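Local coordinates for peptide ABC transporter, peptide-binding protein (Thermus thermophilus, PDB 2D5W) that binds oligopeptides, here crystallised with a pentapeptide, and probably hands them to an ABC transporter for import across the membrane, at residues Gln329-Ala334 with Ile432-Lys437; Asp391-Arg396 with Thr402-Ile407; Ile407-Thr412 with Glu419-Phe424. One frame throughout, in Å; residues are numbered along the deposited sequence.

Contact 1 of 3, residues Gln329-Ala334 with Ile432-Lys437; sequences QAILHA and IGIAVK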
# COMPACT_ATOMS: atom_id res chain seq x y z
N GLN A 329 21.93 -9.96 -8.67
CA GLN A 329 21.66 -11.00 -9.66
C GLN A 329 22.06 -12.35 -9.07
O GLN A 329 21.36 -13.35 -9.25
CB GLN A 329 22.45 -10.74 -10.94
CG GLN A 329 22.10 -9.42 -11.62
CD GLN A 329 22.98 -9.15 -12.82
OE1 GLN A 329 24.15 -9.53 -12.85
NE2 GLN A 329 22.42 -8.48 -13.82
N ALA A 330 23.19 -12.39 -8.36
CA ALA A 330 23.67 -13.62 -7.75
C ALA A 330 22.65 -14.15 -6.75
O ALA A 330 22.32 -15.33 -6.75
CB ALA A 330 25.01 -13.38 -7.06
N ILE A 331 22.17 -13.26 -5.88
CA ILE A 331 21.19 -13.68 -4.89
C ILE A 331 19.94 -14.23 -5.56
O ILE A 331 19.43 -15.27 -5.15
CB ILE A 331 20.81 -12.50 -3.95
CG1 ILE A 331 22.02 -12.11 -3.09
CG2 ILE A 331 19.64 -12.91 -3.05
CD1 ILE A 331 21.81 -10.86 -2.26
N LEU A 332 19.44 -13.55 -6.59
CA LEU A 332 18.23 -14.02 -7.25
C LEU A 332 18.42 -15.40 -7.88
O LEU A 332 17.51 -16.23 -7.85
CB LEU A 332 17.75 -13.01 -8.30
CG LEU A 332 16.33 -13.25 -8.83
CD1 LEU A 332 15.34 -13.38 -7.67
CD2 LEU A 332 15.92 -12.12 -9.77
N HIS A 333 19.60 -15.65 -8.46
CA HIS A 333 19.89 -16.95 -9.06
C HIS A 333 19.90 -18.04 -7.99
O HIS A 333 19.75 -19.23 -8.30
CB HIS A 333 21.25 -16.95 -9.77
CG HIS A 333 21.22 -16.41 -11.17
ND1 HIS A 333 20.38 -16.91 -12.15
CD2 HIS A 333 21.96 -15.46 -11.77
CE1 HIS A 333 20.61 -16.29 -13.29
NE2 HIS A 333 21.57 -15.40 -13.09
N ALA A 334 20.09 -17.64 -6.74
CA ALA A 334 20.13 -18.59 -5.63
C ALA A 334 18.77 -18.79 -4.97
O ALA A 334 18.63 -19.60 -4.05
CB ALA A 334 21.15 -18.14 -4.59
N ILE A 432 25.86 -21.77 -1.22
CA ILE A 432 26.84 -20.95 -1.92
C ILE A 432 27.58 -19.98 -1.00
O ILE A 432 28.30 -19.10 -1.46
CB ILE A 432 26.20 -20.15 -3.08
CG1 ILE A 432 25.08 -19.25 -2.56
CG2 ILE A 432 25.69 -21.11 -4.14
CD1 ILE A 432 24.52 -18.31 -3.60
N GLY A 433 27.38 -20.14 0.31
CA GLY A 433 28.10 -19.29 1.25
C GLY A 433 27.45 -18.02 1.74
O GLY A 433 28.13 -17.15 2.28
N ILE A 434 26.14 -17.88 1.54
CA ILE A 434 25.46 -16.69 2.04
C ILE A 434 24.64 -17.11 3.26
O ILE A 434 23.78 -17.98 3.18
CB ILE A 434 24.53 -16.06 0.98
CG1 ILE A 434 25.38 -15.43 -0.14
CG2 ILE A 434 23.63 -15.00 1.62
CD1 ILE A 434 24.57 -14.79 -1.25
N ALA A 435 24.95 -16.49 4.40
CA ALA A 435 24.24 -16.77 5.64
C ALA A 435 23.15 -15.73 5.79
O ALA A 435 23.32 -14.57 5.41
CB ALA A 435 25.20 -16.71 6.83
N VAL A 436 22.02 -16.15 6.35
CA VAL A 436 20.88 -15.27 6.55
C VAL A 436 20.61 -15.05 8.03
O VAL A 436 20.50 -16.00 8.80
CB VAL A 436 19.62 -15.85 5.89
CG1 VAL A 436 18.39 -15.04 6.28
CG2 VAL A 436 19.78 -15.86 4.38
N LYS A 437 20.51 -13.78 8.43
CA LYS A 437 20.20 -13.46 9.81
C LYS A 437 18.76 -12.97 9.82
O LYS A 437 18.46 -11.87 9.36
CB LYS A 437 21.12 -12.37 10.35
CG LYS A 437 20.85 -12.02 11.81
CD LYS A 437 21.82 -10.97 12.33
CE LYS A 437 21.56 -10.66 13.80
NZ LYS A 437 20.18 -10.15 14.03

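Contact 2 of 3, residues Asp391-Arg396 with Thr402-Ile407; sequences DGILQR and TVRFEI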
# COMPACT_ATOMS: atom_id res chain seq x y z
N ASP A 391 33.59 -21.78 7.90
CA ASP A 391 32.24 -22.10 8.36
C ASP A 391 31.35 -22.23 7.13
O ASP A 391 30.13 -22.37 7.25
CB ASP A 391 31.70 -21.00 9.29
CG ASP A 391 31.71 -19.62 8.64
OD1 ASP A 391 31.17 -18.68 9.27
OD2 ASP A 391 32.24 -19.47 7.53
N GLY A 392 31.97 -22.20 5.95
CA GLY A 392 31.23 -22.32 4.71
C GLY A 392 30.60 -21.03 4.21
O GLY A 392 29.93 -21.04 3.18
N ILE A 393 30.83 -19.93 4.92
CA ILE A 393 30.25 -18.64 4.55
C ILE A 393 31.29 -17.75 3.88
O ILE A 393 32.43 -17.64 4.34
CB ILE A 393 29.66 -17.95 5.80
CG1 ILE A 393 28.57 -18.83 6.42
CG2 ILE A 393 29.11 -16.57 5.44
CD1 ILE A 393 27.48 -19.26 5.45
N LEU A 394 30.89 -17.11 2.79
CA LEU A 394 31.79 -16.24 2.03
C LEU A 394 32.40 -15.10 2.83
O LEU A 394 31.75 -14.51 3.70
CB LEU A 394 31.06 -15.67 0.82
CG LEU A 394 30.55 -16.68 -0.21
CD1 LEU A 394 29.65 -15.97 -1.20
CD2 LEU A 394 31.72 -17.34 -0.92
N GLN A 395 33.65 -14.80 2.52
CA GLN A 395 34.40 -13.72 3.16
C GLN A 395 35.19 -12.97 2.10
O GLN A 395 35.50 -13.51 1.04
CB GLN A 395 35.41 -14.27 4.17
CG GLN A 395 34.83 -15.08 5.32
CD GLN A 395 35.92 -15.60 6.26
OE1 GLN A 395 35.62 -16.22 7.28
NE2 GLN A 395 37.18 -15.35 5.91
N ARG A 396 35.52 -11.72 2.40
CA ARG A 396 36.33 -10.89 1.52
C ARG A 396 36.80 -9.68 2.32
O ARG A 396 36.30 -9.43 3.42
CB ARG A 396 35.56 -10.45 0.27
CG ARG A 396 34.53 -9.36 0.47
CD ARG A 396 33.98 -8.90 -0.87
NE ARG A 396 33.01 -7.82 -0.74
CZ ARG A 396 32.53 -7.11 -1.75
NH1 ARG A 396 31.65 -6.15 -1.53
NH2 ARG A 396 32.94 -7.36 -2.99
N THR A 402 37.88 -7.48 7.31
CA THR A 402 37.38 -8.77 6.87
C THR A 402 35.87 -8.81 7.06
O THR A 402 35.37 -8.67 8.17
CB THR A 402 38.02 -9.92 7.67
OG1 THR A 402 39.43 -9.94 7.41
CG2 THR A 402 37.41 -11.26 7.26
N VAL A 403 35.15 -8.99 5.96
CA VAL A 403 33.70 -9.03 6.00
C VAL A 403 33.17 -10.40 5.61
O VAL A 403 33.73 -11.09 4.75
CB VAL A 403 33.08 -7.96 5.07
CG1 VAL A 403 33.58 -6.58 5.47
CG2 VAL A 403 33.44 -8.25 3.63
N ARG A 404 32.08 -10.80 6.26
CA ARG A 404 31.43 -12.08 6.00
C ARG A 404 30.08 -11.84 5.36
O ARG A 404 29.39 -10.87 5.69
CB ARG A 404 31.23 -12.85 7.31
CG ARG A 404 32.51 -13.25 8.00
CD ARG A 404 32.23 -13.96 9.32
NE ARG A 404 31.39 -15.14 9.15
CZ ARG A 404 30.08 -15.17 9.35
NH1 ARG A 404 29.40 -16.29 9.17
NH2 ARG A 404 29.43 -14.07 9.72
N PHE A 405 29.69 -12.72 4.44
CA PHE A 405 28.41 -12.55 3.78
C PHE A 405 27.25 -13.11 4.60
O PHE A 405 26.69 -14.17 4.29
CB PHE A 405 28.43 -13.18 2.38
CG PHE A 405 27.51 -12.50 1.40
CD1 PHE A 405 27.97 -12.12 0.14
CD2 PHE A 405 26.18 -12.23 1.73
CE1 PHE A 405 27.13 -11.47 -0.77
CE2 PHE A 405 25.33 -11.58 0.83
CZ PHE A 405 25.81 -11.21 -0.42
N GLU A 406 26.92 -12.39 5.66
CA GLU A 406 25.79 -12.71 6.52
C GLU A 406 24.90 -11.50 6.27
O GLU A 406 25.27 -10.37 6.59
CB GLU A 406 26.19 -12.77 7.99
CG GLU A 406 25.01 -13.03 8.91
CD GLU A 406 25.39 -13.02 10.38
OE1 GLU A 406 26.23 -13.85 10.78
OE2 GLU A 406 24.86 -12.18 11.13
N ILE A 407 23.73 -11.74 5.69
CA ILE A 407 22.82 -10.66 5.34
C ILE A 407 21.54 -10.69 6.16
O ILE A 407 20.97 -11.76 6.40
CB ILE A 407 22.51 -10.73 3.82
CG1 ILE A 407 21.72 -9.50 3.38
CG2 ILE A 407 21.76 -12.02 3.50
CD1 ILE A 407 21.59 -9.39 1.87
O HOH W 1 32.93 -16.88 6.97

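Contact 3 of 3, residues Ile407-Thr412 with Glu419-Phe424; sequences IEYVTT and ERTQQF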
# COMPACT_ATOMS: atom_id res chain seq x y z
N ILE A 407 23.73 -11.74 5.69
CA ILE A 407 22.82 -10.66 5.34
C ILE A 407 21.54 -10.69 6.16
O ILE A 407 20.97 -11.76 6.40
CB ILE A 407 22.51 -10.73 3.82
CG1 ILE A 407 21.72 -9.50 3.38
CG2 ILE A 407 21.76 -12.02 3.50
CD1 ILE A 407 21.59 -9.39 1.87
N GLU A 408 21.10 -9.52 6.60
CA GLU A 408 19.87 -9.41 7.37
C GLU A 408 18.69 -9.72 6.45
O GLU A 408 18.69 -9.33 5.29
CB GLU A 408 19.72 -8.00 7.95
CG GLU A 408 18.51 -7.84 8.86
CD GLU A 408 18.31 -6.42 9.35
OE1 GLU A 408 18.32 -6.22 10.58
OE2 GLU A 408 18.14 -5.51 8.52
N TYR A 409 17.70 -10.43 6.97
CA TYR A 409 16.51 -10.79 6.19
C TYR A 409 15.31 -10.51 7.08
O TYR A 409 15.01 -11.26 8.02
CB TYR A 409 16.59 -12.27 5.79
CG TYR A 409 15.62 -12.76 4.72
CD1 TYR A 409 15.85 -13.98 4.10
CD2 TYR A 409 14.47 -12.04 4.38
CE1 TYR A 409 14.96 -14.49 3.16
CE2 TYR A 409 13.57 -12.55 3.43
CZ TYR A 409 13.83 -13.78 2.83
OH TYR A 409 12.96 -14.32 1.90
N VAL A 410 14.64 -9.41 6.78
CA VAL A 410 13.48 -8.95 7.53
C VAL A 410 12.16 -9.23 6.83
O VAL A 410 12.04 -9.09 5.62
CB VAL A 410 13.54 -7.41 7.73
CG1 VAL A 410 12.30 -6.93 8.47
CG2 VAL A 410 14.80 -7.03 8.47
N THR A 411 11.16 -9.65 7.61
CA THR A 411 9.82 -9.81 7.07
C THR A 411 8.85 -9.71 8.24
O THR A 411 9.26 -9.50 9.39
CB THR A 411 9.61 -11.12 6.28
OG1 THR A 411 8.43 -10.98 5.47
CG2 THR A 411 9.45 -12.33 7.19
N THR A 412 7.57 -9.82 7.94
CA THR A 412 6.51 -9.72 8.94
C THR A 412 6.41 -10.99 9.78
O THR A 412 6.00 -12.05 9.29
CB THR A 412 5.15 -9.48 8.27
OG1 THR A 412 4.94 -10.49 7.28
CG2 THR A 412 5.10 -8.12 7.60
N GLU A 419 7.67 -16.96 6.76
CA GLU A 419 8.65 -17.56 7.64
C GLU A 419 9.17 -18.84 6.97
O GLU A 419 10.37 -19.14 7.05
CB GLU A 419 8.01 -17.84 9.01
CG GLU A 419 7.64 -16.52 9.72
CD GLU A 419 6.83 -16.69 11.00
OE1 GLU A 419 5.95 -17.58 11.04
OE2 GLU A 419 7.06 -15.92 11.95
N ARG A 420 8.29 -19.56 6.29
CA ARG A 420 8.68 -20.77 5.57
C ARG A 420 9.56 -20.39 4.38
O ARG A 420 10.52 -21.09 4.05
CB ARG A 420 7.43 -21.52 5.09
CG ARG A 420 6.66 -22.23 6.20
CD ARG A 420 5.27 -22.65 5.73
NE ARG A 420 5.34 -23.43 4.50
CZ ARG A 420 4.39 -23.46 3.58
NH1 ARG A 420 4.55 -24.20 2.49
NH2 ARG A 420 3.28 -22.75 3.73
N THR A 421 9.22 -19.29 3.72
CA THR A 421 9.99 -18.81 2.57
C THR A 421 11.43 -18.50 2.97
O THR A 421 12.37 -18.88 2.27
CB THR A 421 9.33 -17.55 1.97
OG1 THR A 421 8.05 -17.90 1.44
CG2 THR A 421 10.19 -16.98 0.85
N GLN A 422 11.60 -17.81 4.09
CA GLN A 422 12.94 -17.47 4.56
C GLN A 422 13.78 -18.73 4.75
O GLN A 422 14.93 -18.78 4.33
CB GLN A 422 12.87 -16.69 5.87
CG GLN A 422 12.30 -15.29 5.75
CD GLN A 422 12.22 -14.58 7.09
OE1 GLN A 422 11.70 -15.13 8.06
NE2 GLN A 422 12.75 -13.37 7.15
N GLN A 423 13.19 -19.75 5.38
CA GLN A 423 13.86 -21.02 5.63
C GLN A 423 14.21 -21.75 4.34
O GLN A 423 15.29 -22.32 4.19
CB GLN A 423 12.96 -21.95 6.46
CG GLN A 423 12.79 -21.57 7.91
CD GLN A 423 11.90 -22.54 8.65
OE1 GLN A 423 11.85 -22.53 9.88
NE2 GLN A 423 11.17 -23.37 7.91
N PHE A 424 13.26 -21.74 3.41
CA PHE A 424 13.41 -22.39 2.12
C PHE A 424 14.59 -21.77 1.36
O PHE A 424 15.48 -22.49 0.89
CB PHE A 424 12.10 -22.21 1.34
CG PHE A 424 12.07 -22.93 0.02
CD1 PHE A 424 11.59 -24.23 -0.07
CD2 PHE A 424 12.50 -22.29 -1.14
CE1 PHE A 424 11.52 -24.89 -1.30
CE2 PHE A 424 12.44 -22.94 -2.37
CZ PHE A 424 11.95 -24.24 -2.45

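Contact 1 of 3, residues Gln329-Ala334 with Ile432-Lys437
The end of helix 325-333 packs here, from outside, on the turn of a beta-alpha-beta unit, the turn that leads from helix 416-431 into strand 435-438: Ile331 and Ala334 of the first segment meet Ile432 and Ile434 of the turn. All four residues are buried and all four are apolar, as suits a place where only carbon meets carbon.

Two touches make the contact. The methyl CB of Ala334 points toward the turn and meets CD1 of Ile432 at 3.5 Å; a small residue here lets the long branch of isoleucine come right up to the end of the helix. One helical turn earlier, CG1 of Ile331 lies 4.1 Å from CD1 of Ile434, the two side chains crossing at about a right angle. Ile434 holds CG1 anti to its carbonyl carbon (chi1 -70°) and runs on extended, which carries its terminal methyl out from the turn to Ile331. Ile432 differs: its CG1 stands between the backbone N and the carbonyl carbon (chi1 59°), and an extended second torsion sends CD1 to Ala334.

Between the two isoleucines, Gly433 takes a positive phi of 93°, where a CB would press on the carbonyl oxygen of Ile432. It is the C' residue of a Schellman motif that closes helix 416-431, with Gly433 N bonded to Lys430 O and Ile434 N to Leu429 O. The turn thus places two isoleucines, one residue apart, on the same helix end. Leu429 touches both Ala334 and Ile434, and Ala377 of helix 374-383 packs on Ile432. At this end of helix 325-333, Ala334 N binds Ile331 O at 2.9 Å and, more weakly, Ala330 O at 3.2 Å.

Contact 2 of 3, residues Asp391-Arg396 with Thr402-Ile407
This is the pairing of a beta hairpin, strand 394-398 against the start of strand 401-410, fastened at its open end by a salt bridge between Asp391 and Arg404. Arg396 and Val403 form an antiparallel hydrogen-bonded pair: Val403 N reaches Arg396 O at 2.8 Å, nearly straight, and Arg396 N returns to Val403 O. Gln395 and Arg404 make the next, non-hydrogen-bonded pair, with Gln395 CG 4.0 Å from Arg404 CG. Phe405 N then binds Leu394 O at 2.8 Å.

Arg404 bends at its third torsion (57°), which swings the guanidinium along the hairpin toward Asp391. NH1 meets OD1 at 3.0 Å on the syn side, the two flat groups being 60° apart, while NH2 makes a weak, longer salt bridge with Glu406. The other carboxylate oxygen, OD2, takes the N-H of Ile393 in an Asx turn, so aspartate serves both turn and salt bridge; a water accepts from Arg404 NE at 3.2 Å. With a leucine at Arg404, Asp391 and Glu406 would probably lose their shared cationic partner and the water its NE donor.

On the opposite face, CG of Arg396 lies against Val403 CG2, and its guanidinium binds Asp319 O and Met384 O. Trp386 covers Leu394, Val403 and Phe405, helix 374-383 packs on Leu394 and Phe405 through Leu381, and helix 315-320 reaches Phe405 through Leu320.

Contact 3 of 3, residues Ile407-Thr412 with Glu419-Phe424
Gln422 of helix 416-431 lies across the ring face of Tyr409, on strand 401-410 of the same beta-alpha-beta unit. Its CG sits 3.7 Å from the ring centroid and 15° off the normal, a CH-pi contact made by the aliphatic part of the chain. The amide beyond is turned almost perpendicular to the ring, the planes 86° apart, and NE2 lies over the face, 3.5 Å from Tyr409 CD2, ending 3.2 Å from Tyr409 O.

Tyr409 keeps CG anti to the backbone N (chi1 -167°), an orientation that stretches the ring toward the helix, where its OH comes 4.0 Å from Thr421 CG2. From farther along the chain Thr411 approaches obliquely, its CG2 3.6 Å from Gln422 CD; the methyl of threonine thus packs on the amide while its hydroxyl binds Glu465 O.

Glutamine suits this buried place because it offers methylenes to an aromatic face and a polar end beyond it. The methylenes cover the ring, while the buried polar groups have partners of their own, Asn440 ND2 for Gln422 OE1 and Glu465 OE1 for Tyr409 OH, which probably limits the amide's freedom to turn.

All three contacts reach the same sheet, around strand 401-410. Contacts 2 and 3 both contain Ile407 of that strand, with centres about 18 Å apart. Contact 1 lies near both, its centre about 11 Å from that of contact 2 and about 12 Å from that of contact 3. Strand 435-438 and the turn before it join them: from the turn Gly433 O probably bonds Leu394 N (2.8 Å), and from the strand Ala435 O probably bonds Ile407 N and Lys437 O Tyr409 N, with Val436 CG1 packed on Tyr409 CB. Helix 416-431 runs from contact 3 to the turn of contact 1, completing a beta-alpha-beta crossover whose first strand is also the second strand of the hairpin in contact 2.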